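Local coordinates for putative yopH targeting protein (Yersinia pestis, PDB 4GF3), which probably serves as a type III secretion chaperone that binds the effector YopH before its export, at residues A[29-32]-A[36-39]; A[52-57]-A[114-119]; A[91-96]-A[106-111]. All coordinates share one frame; numbering follows the deposited sequence.

Contact 1: A[29-32]-A[36-39]; sequences AVTI and WVVH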
loop_
_atom_site.group_PDB
_atom_site.type_symbol
_atom_site.label_atom_id
_atom_site.label_comp_id
_atom_site.label_asym_id
_atom_site.label_seq_id
_atom_site.Cartn_x
_atom_site.Cartn_y
_atom_site.Cartn_z
ATOM N N ALA A 29 6.898 3.405 4.862
ATOM C CA ALA A 29 5.854 2.558 5.444
ATOM C C ALA A 29 4.961 3.337 6.432
ATOM O O ALA A 29 5.425 4.241 7.123
ATOM C CB ALA A 29 6.488 1.312 6.138
ATOM N N VAL A 30 3.711 2.882 6.517
ATOM C CA VAL A 30 2.791 3.327 7.471
ATOM C C VAL A 30 2.326 2.075 8.223
ATOM O O VAL A 30 1.909 1.090 7.579
ATOM C CB VAL A 30 1.626 4.045 6.746
ATOM C CG1 VAL A 30 0.544 4.427 7.737
ATOM C CG2 VAL A 30 2.164 5.337 6.132
ATOM N N THR A 31 2.302 2.161 9.567
ATOM C CA THR A 31 1.731 1.154 10.425
ATOM C C THR A 31 0.297 1.529 10.794
ATOM O O THR A 31 0.026 2.664 11.251
ATOM C CB THR A 31 2.610 0.931 11.679
ATOM O OG1 THR A 31 3.868 0.360 11.252
ATOM C CG2 THR A 31 1.954 -0.015 12.662
ATOM N N ILE A 32 -0.583 0.551 10.610
ATOM C CA ILE A 32 -2.004 0.709 10.780
ATOM C C ILE A 32 -2.547 -0.178 11.906
ATOM O O ILE A 32 -2.447 -1.417 11.866
ATOM C CB ILE A 32 -2.768 0.447 9.482
ATOM C CG1 ILE A 32 -2.340 1.450 8.405
ATOM C CG2 ILE A 32 -4.270 0.521 9.765
ATOM C CD1 ILE A 32 -1.829 0.804 7.179
ATOM N N TRP A 36 -0.863 -3.767 11.000
ATOM C CA TRP A 36 -0.722 -3.851 9.594
ATOM C C TRP A 36 0.292 -2.807 9.106
ATOM O O TRP A 36 0.362 -1.684 9.601
ATOM C CB TRP A 36 -2.008 -3.498 8.850
ATOM C CG TRP A 36 -3.255 -4.314 9.079
ATOM C CD1 TRP A 36 -4.482 -3.803 9.438
ATOM C CD2 TRP A 36 -3.464 -5.707 8.822
ATOM N NE1 TRP A 36 -5.419 -4.799 9.460
ATOM C CE2 TRP A 36 -4.827 -5.979 9.101
ATOM C CE3 TRP A 36 -2.636 -6.753 8.442
ATOM C CZ2 TRP A 36 -5.382 -7.254 8.997
ATOM C CZ3 TRP A 36 -3.179 -8.020 8.352
ATOM C CH2 TRP A 36 -4.545 -8.262 8.644
ATOM N N VAL A 37 0.958 -3.137 8.020
ATOM C CA VAL A 37 1.932 -2.218 7.434
ATOM C C VAL A 37 1.720 -2.111 5.943
ATOM O O VAL A 37 1.760 -3.103 5.215
ATOM C CB VAL A 37 3.402 -2.677 7.763
ATOM C CG1 VAL A 37 4.376 -1.725 7.129
ATOM C CG2 VAL A 37 3.633 -2.730 9.244
ATOM N N VAL A 38 1.497 -0.879 5.462
ATOM C CA VAL A 38 1.409 -0.610 4.085
ATOM C C VAL A 38 2.741 -0.001 3.717
ATOM O O VAL A 38 3.182 1.000 4.258
ATOM C CB VAL A 38 0.259 0.365 3.731
ATOM C CG1 VAL A 38 0.377 0.839 2.315
ATOM C CG2 VAL A 38 -1.119 -0.316 3.845
ATOM N N HIS A 39 3.364 -0.624 2.743
ATOM C CA HIS A 39 4.669 -0.206 2.209
ATOM C C HIS A 39 4.495 0.580 0.926
ATOM O O HIS A 39 3.609 0.305 0.098
ATOM C CB HIS A 39 5.497 -1.447 1.895
ATOM C CG HIS A 39 5.799 -2.273 3.091
ATOM N ND1 HIS A 39 6.812 -1.959 3.968
ATOM C CD2 HIS A 39 5.193 -3.382 3.590
ATOM C CE1 HIS A 39 6.834 -2.854 4.931
ATOM N NE2 HIS A 39 5.845 -3.706 4.728
#
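Strands 29-32 and 36-39 run antiparallel, their axes 4.5 Å apart at the closest and their directions 158° apart. Four backbone hydrogen bonds join them in two reciprocal pairs. Val-30 and Val-38 exchange bonds, Val-30 N to Val-38 O at 3.0 Å; Ile-32 and Trp-36 do the same, and Ile-32 N to Trp-36 O is short at 2.6 Å. Ala-29 with His-39 and Thr-31 with Val-37 are the non-hydrogen-bonded pairs. The result is a beta hairpin closed by a three-residue connection, at one edge of the antiparallel sheet of a CesT-family chaperone. Beyond it the sheet continues into another protein chain, whose strand pairs with Thr-31 and Ile-32. On the face of Val-30, Ile-32, Trp-36 and Val-38, which looks to helix 102-118, Ile-32 CB rests near Trp-36 CB. With Val-38 CG1 anti to the backbone N (chi1 168°), CG2 lies beside that N and meets Ile-32 CD1 at 3.6 Å. The other face carries Val-37, whose two methyls divide the work: CG1 touches Ala-29 CB at 3.8 Å and also lies over the rim of the His-39 ring, whereas CG2 reaches Thr-31 OG1 at 3.7 Å. Thr-31 OG1 hydrogen-bonds to backbone of the other protein chain, and His-39 NE2 to an acidic side chain there.

Contact 2: A[52-57]-A[114-119]; sequences MRAGIL and DKAVTL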
loop_
_atom_site.group_PDB
_atom_site.type_symbol
_atom_site.label_atom_id
_atom_site.label_comp_id
_atom_site.label_asym_id
_atom_site.label_seq_id
_atom_site.Cartn_x
_atom_site.Cartn_y
_atom_site.Cartn_z
ATOM N N MET A 52 0.862 -4.499 0.997
ATOM C CA MET A 52 0.844 -5.044 2.354
ATOM C C MET A 52 0.736 -6.576 2.324
ATOM O O MET A 52 0.105 -7.178 1.404
ATOM C CB MET A 52 -0.279 -4.418 3.182
ATOM C CG MET A 52 -1.685 -4.746 2.787
ATOM S SD MET A 52 -2.831 -4.116 4.008
ATOM C CE MET A 52 -2.665 -5.272 5.364
ATOM N N ARG A 53 1.342 -7.203 3.320
ATOM C CA ARG A 53 1.108 -8.616 3.582
ATOM C C ARG A 53 -0.109 -8.711 4.490
ATOM O O ARG A 53 -0.191 -8.078 5.556
ATOM C CB ARG A 53 2.328 -9.300 4.210
ATOM C CG ARG A 53 2.216 -10.838 4.433
ATOM C CD ARG A 53 3.613 -11.442 4.637
ATOM N NE ARG A 53 3.670 -12.896 4.921
ATOM C CZ ARG A 53 3.622 -13.431 6.140
ATOM N NH1 ARG A 53 3.445 -12.651 7.204
ATOM N NH2 ARG A 53 3.711 -14.761 6.311
ATOM N N ALA A 54 -1.061 -9.519 4.067
ATOM C CA ALA A 54 -2.210 -9.818 4.874
ATOM C C ALA A 54 -2.137 -11.282 5.413
ATOM O O ALA A 54 -1.031 -11.890 5.488
ATOM C CB ALA A 54 -3.463 -9.541 4.054
ATOM N N GLY A 55 -3.295 -11.874 5.712
ATOM C CA GLY A 55 -3.358 -13.192 6.383
ATOM C C GLY A 55 -3.249 -14.364 5.435
ATOM O O GLY A 55 -3.206 -14.201 4.197
ATOM N N ILE A 56 -3.138 -15.543 6.008
ATOM C CA ILE A 56 -3.036 -16.778 5.239
ATOM C C ILE A 56 -4.328 -17.037 4.442
ATOM O O ILE A 56 -5.422 -16.687 4.889
ATOM C CB ILE A 56 -2.670 -17.978 6.136
ATOM C CG1 ILE A 56 -2.232 -19.141 5.246
ATOM C CG2 ILE A 56 -3.829 -18.371 7.056
ATOM C CD1 ILE A 56 -1.519 -20.260 5.943
ATOM N N LEU A 57 -4.224 -17.651 3.256
ATOM C CA LEU A 57 -5.441 -17.957 2.528
ATOM C C LEU A 57 -6.350 -18.867 3.298
ATOM O O LEU A 57 -5.904 -19.819 3.921
ATOM C CB LEU A 57 -5.170 -18.528 1.133
ATOM C CG LEU A 57 -4.780 -19.965 0.958
ATOM C CD1 LEU A 57 -5.997 -20.878 0.792
ATOM C CD2 LEU A 57 -3.860 -20.086 -0.240
ATOM N N ASP A 114 -8.913 -2.543 4.068
ATOM C CA ASP A 114 -10.247 -3.164 4.022
ATOM C C ASP A 114 -10.233 -4.575 3.389
ATOM O O ASP A 114 -10.960 -5.469 3.822
ATOM C CB ASP A 114 -11.232 -2.267 3.236
ATOM C CG ASP A 114 -11.772 -1.064 4.054
ATOM O OD1 ASP A 114 -11.838 -1.099 5.296
ATOM O OD2 ASP A 114 -12.185 -0.079 3.409
ATOM N N LYS A 115 -9.422 -4.756 2.366
ATOM C CA LYS A 115 -9.273 -6.050 1.660
ATOM C C LYS A 115 -8.676 -7.069 2.593
ATOM O O LYS A 115 -9.203 -8.182 2.684
ATOM C CB LYS A 115 -8.421 -5.921 0.405
ATOM C CG LYS A 115 -8.452 -7.114 -0.585
ATOM C CD LYS A 115 -9.837 -7.521 -1.075
ATOM C CE LYS A 115 -9.780 -8.606 -2.134
ATOM N NZ LYS A 115 -11.109 -8.944 -2.729
ATOM N N ALA A 116 -7.653 -6.649 3.338
ATOM C CA ALA A 116 -7.031 -7.484 4.330
ATOM C C ALA A 116 -8.026 -8.000 5.389
ATOM O O ALA A 116 -8.105 -9.190 5.667
ATOM C CB ALA A 116 -5.887 -6.729 4.935
ATOM N N VAL A 117 -8.828 -7.087 5.924
ATOM C CA VAL A 117 -9.931 -7.431 6.792
ATOM C C VAL A 117 -10.934 -8.377 6.081
ATOM O O VAL A 117 -11.169 -9.469 6.579
ATOM C CB VAL A 117 -10.615 -6.149 7.335
ATOM C CG1 VAL A 117 -11.882 -6.511 8.078
ATOM C CG2 VAL A 117 -9.638 -5.353 8.202
ATOM N N THR A 118 -11.478 -7.995 4.927
ATOM C CA THR A 118 -12.399 -8.856 4.191
ATOM C C THR A 118 -11.848 -10.271 3.912
ATOM O O THR A 118 -12.593 -11.235 3.973
ATOM C CB THR A 118 -12.934 -8.266 2.842
ATOM O OG1 THR A 118 -11.939 -8.332 1.821
ATOM C CG2 THR A 118 -13.467 -6.843 3.005
ATOM N N LEU A 119 -10.566 -10.388 3.613
ATOM C CA LEU A 119 -9.939 -11.670 3.452
ATOM C C LEU A 119 -9.631 -12.226 4.840
ATOM O O LEU A 119 -9.190 -13.353 4.918
ATOM C CB LEU A 119 -8.641 -11.513 2.621
ATOM C CG LEU A 119 -8.874 -11.202 1.133
ATOM C CD1 LEU A 119 -7.580 -10.916 0.397
ATOM C CD2 LEU A 119 -9.558 -12.324 0.391
HETATM O O HOH W 1 -6.080 -11.042 5.876
HETATM O O HOH W 2 -6.596 -14.095 4.787
#
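Apolar contact between strand 52-56 and the last turn of helix 102-118 converges on one methyl group, Ala-116 CB. Two side chains of the strand meet it: Met-52 with its terminal methyl, CE to Ala-116 CB 3.6 Å, and Ala-54 with its own CB, 3.8 Å from Ala-116 CB. All three residues are buried. The small size of the two alanines lets the backbones come close, with Ala-54 CA and Ala-116 CA 5.4 Å apart. Met-52, two residues earlier in the strand, reaches the same methyl. Its CG sits between the backbone N and the carbonyl carbon (chi1 68°), and the chain then bends at chi3 (-76°), which carries CE round to the helix while SD stays 4.1 Å from Ala-116 CB. Trp-36 of strand 36-42 packs against both Met-52 and Ala-116.

No direct hydrogen bond crosses between the segments; two waters bridge them. One accepts from Gly-55 N at 2.9 Å and donates to Ala-116 O; the second donates to both Ile-56 O and Leu-119 O, the latter at 2.7 Å. All four of these partners are backbone groups. Within segment 114-119, Lys-115 O takes two donors, Leu-119 N and Thr-118 OG1. The hydroxyl bonds back to it over three residues at 2.9 Å, approaching well off the C=O direction (116°).

Strand 47-56 is hydrogen-bonded to strand 88-96 as well, Met-52 with Leu-91 and Ala-54 with Trp-89. The arrangement is a C-terminal helix laid against a face of an antiparallel sheet, the alpha+beta layering of the type III secretion chaperones of the CesT family.

Contact 3: A[91-96]-A[106-111]; sequences LWSQLN and ASVLTS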
loop_
_atom_site.group_PDB
_atom_site.type_symbol
_atom_site.label_atom_id
_atom_site.label_comp_id
_atom_site.label_asym_id
_atom_site.label_seq_id
_atom_site.Cartn_x
_atom_site.Cartn_y
_atom_site.Cartn_z
ATOM N N LEU A 91 -1.279 -7.890 -0.979
ATOM C CA LEU A 91 -2.261 -6.979 -1.571
ATOM C C LEU A 91 -1.508 -5.758 -2.064
ATOM O O LEU A 91 -0.586 -5.233 -1.366
ATOM C CB LEU A 91 -3.298 -6.596 -0.541
ATOM C CG LEU A 91 -4.001 -7.719 0.221
ATOM C CD1 LEU A 91 -4.996 -7.105 1.188
ATOM C CD2 LEU A 91 -4.619 -8.681 -0.762
ATOM N N TRP A 92 -1.812 -5.291 -3.275
ATOM C CA TRP A 92 -0.959 -4.314 -3.860
ATOM C C TRP A 92 -1.697 -3.455 -4.905
ATOM O O TRP A 92 -2.750 -3.814 -5.485
ATOM C CB TRP A 92 0.322 -4.916 -4.481
ATOM C CG TRP A 92 0.060 -5.867 -5.637
ATOM C CD1 TRP A 92 -0.060 -7.234 -5.550
ATOM C CD2 TRP A 92 0.001 -5.554 -7.050
ATOM N NE1 TRP A 92 -0.142 -7.785 -6.798
ATOM C CE2 TRP A 92 -0.210 -6.783 -7.733
ATOM C CE3 TRP A 92 0.018 -4.343 -7.802
ATOM C CZ2 TRP A 92 -0.336 -6.846 -9.127
ATOM C CZ3 TRP A 92 -0.147 -4.404 -9.167
ATOM C CH2 TRP A 92 -0.295 -5.652 -9.817
ATOM N N SER A 93 -1.189 -2.255 -5.054
ATOM C CA SER A 93 -1.673 -1.368 -6.133
ATOM C C SER A 93 -0.464 -0.679 -6.756
ATOM O O SER A 93 0.530 -0.328 -6.064
ATOM C CB SER A 93 -2.686 -0.299 -5.654
ATOM O OG SER A 93 -3.259 0.367 -6.774
ATOM N N GLN A 94 -0.543 -0.494 -8.071
ATOM C CA GLN A 94 0.529 0.092 -8.861
ATOM C C GLN A 94 0.006 1.344 -9.557
ATOM O O GLN A 94 -1.004 1.281 -10.202
ATOM C CB GLN A 94 1.079 -0.948 -9.872
ATOM C CG GLN A 94 2.282 -0.444 -10.678
ATOM C CD GLN A 94 3.033 -1.602 -11.388
ATOM O OE1 GLN A 94 3.076 -2.763 -10.912
ATOM N NE2 GLN A 94 3.661 -1.268 -12.486
ATOM N N LEU A 95 0.688 2.454 -9.373
ATOM C CA LEU A 95 0.219 3.776 -9.728
ATOM C C LEU A 95 1.320 4.620 -10.407
ATOM O O LEU A 95 2.491 4.569 -10.080
ATOM C CB LEU A 95 -0.222 4.534 -8.466
ATOM C CG LEU A 95 -1.306 3.848 -7.610
ATOM C CD1 LEU A 95 -0.731 3.385 -6.279
ATOM C CD2 LEU A 95 -2.517 4.760 -7.454
ATOM N N ASN A 96 0.869 5.509 -11.261
ATOM C CA ASN A 96 1.670 6.474 -11.858
ATOM C C ASN A 96 1.890 7.632 -10.910
ATOM O O ASN A 96 0.937 8.261 -10.430
ATOM C CB ASN A 96 0.985 6.956 -13.147
ATOM C CG ASN A 96 1.775 7.957 -13.870
ATOM O OD1 ASN A 96 1.737 9.148 -13.553
ATOM N ND2 ASN A 96 2.467 7.497 -14.971
ATOM N N ALA A 106 -4.249 7.743 -0.210
ATOM C CA ALA A 106 -4.958 7.482 1.036
ATOM C C ALA A 106 -6.128 6.519 0.762
ATOM O O ALA A 106 -6.378 5.622 1.577
ATOM C CB ALA A 106 -5.415 8.787 1.674
ATOM N N SER A 107 -6.838 6.659 -0.369
ATOM C CA SER A 107 -7.891 5.666 -0.724
ATOM C C SER A 107 -7.332 4.278 -0.937
ATOM O O SER A 107 -7.954 3.284 -0.548
ATOM C CB SER A 107 -8.670 6.033 -2.005
ATOM O OG SER A 107 -9.395 7.194 -1.802
ATOM N N VAL A 108 -6.198 4.197 -1.613
ATOM C CA VAL A 108 -5.465 2.925 -1.771
ATOM C C VAL A 108 -5.137 2.315 -0.422
ATOM O O VAL A 108 -5.386 1.146 -0.151
ATOM C CB VAL A 108 -4.174 3.123 -2.617
ATOM C CG1 VAL A 108 -3.293 1.893 -2.596
ATOM C CG2 VAL A 108 -4.570 3.397 -4.052
ATOM N N LEU A 109 -4.633 3.152 0.462
ATOM C CA LEU A 109 -4.261 2.652 1.776
ATOM C C LEU A 109 -5.482 2.045 2.510
ATOM O O LEU A 109 -5.457 0.931 3.088
ATOM C CB LEU A 109 -3.601 3.770 2.567
ATOM C CG LEU A 109 -3.130 3.329 3.973
ATOM C CD1 LEU A 109 -1.867 4.062 4.390
ATOM C CD2 LEU A 109 -4.214 3.534 5.001
ATOM N N THR A 110 -6.557 2.796 2.504
ATOM C CA THR A 110 -7.783 2.334 3.201
ATOM C C THR A 110 -8.395 1.110 2.493
ATOM O O THR A 110 -8.960 0.246 3.129
ATOM C CB THR A 110 -8.816 3.468 3.405
ATOM O OG1 THR A 110 -9.110 4.115 2.166
ATOM C CG2 THR A 110 -8.280 4.477 4.312
ATOM N N SER A 111 -8.258 1.025 1.190
ATOM C CA SER A 111 -8.768 -0.148 0.428
ATOM C C SER A 111 -7.928 -1.399 0.675
ATOM O O SER A 111 -8.456 -2.519 0.783
ATOM C CB SER A 111 -8.806 0.164 -1.058
ATOM O OG SER A 111 -9.813 1.133 -1.303
#
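Val-108 projects from helix 102-118 onto strand 88-96 and overlaps Ser-93 and Leu-95 with its two methyls. CG1 meets the CB of Ser-93 at 3.8 Å. CG2 lies 4.2 Å from Leu-95 CD2, a looser apolar contact. The forked valine therefore straddles two strand residues that lie two positions apart and point to the same side of the sheet. With chi1 at 170°, Val-108 CG1 is anti to the backbone N and CG2 anti to the carbonyl carbon, which divides the branches between the serine and the leucine.

The serine contributes its methylene rather than its hydroxyl. Ser-93 OG, anti to the backbone N (chi1 -171°), turns from the valine to bond Val-78 O, which satisfies this buried polar atom. Here, close to the centre of the chain, the long C-terminal helix 102-118 packs on the antiparallel sheet at strands 88-96 and 47-56, Val-108 touching Ala-50 of the second strand as well. Nearest alpha carbons, Ser-93 CA and Val-108 CA, are 7.2 Å apart, and no hydrogen bond joins the segments, so the helix is seated through side chains.

Inside the helix the turn that presents Val-108 is tied by Ser-107 O. It accepts Ser-111 N at 2.9 Å and Ser-111 OG, also at 2.9 Å, from opposite faces of its plane, the hydroxyl tilted 34° from that plane. Elsewhere on this turn, Ala-106 and Leu-109 pack on Phe-11 of helix 4-15.

Overall arrangement
From the N terminus, contact 1 comes first and closes a short local loop, the hairpin between strands 28-32 and 36-42. The next strand, 47-56, lies beside that hairpin in the sheet and opens contact 2, which closes only at the end of helix 102-118, 57 residues further on. Contact 3 is nested inside that long loop, joining strand 88-96 to an earlier part of the same helix. Contacts 2 and 3 therefore fasten one helix at two levels to neighbouring strands, with Leu-91 packing against Ala-116 and Lys-115 between them. Leu-109 also touches Val-30, Ile-32 and Val-38, bringing contact 1 under the same helix.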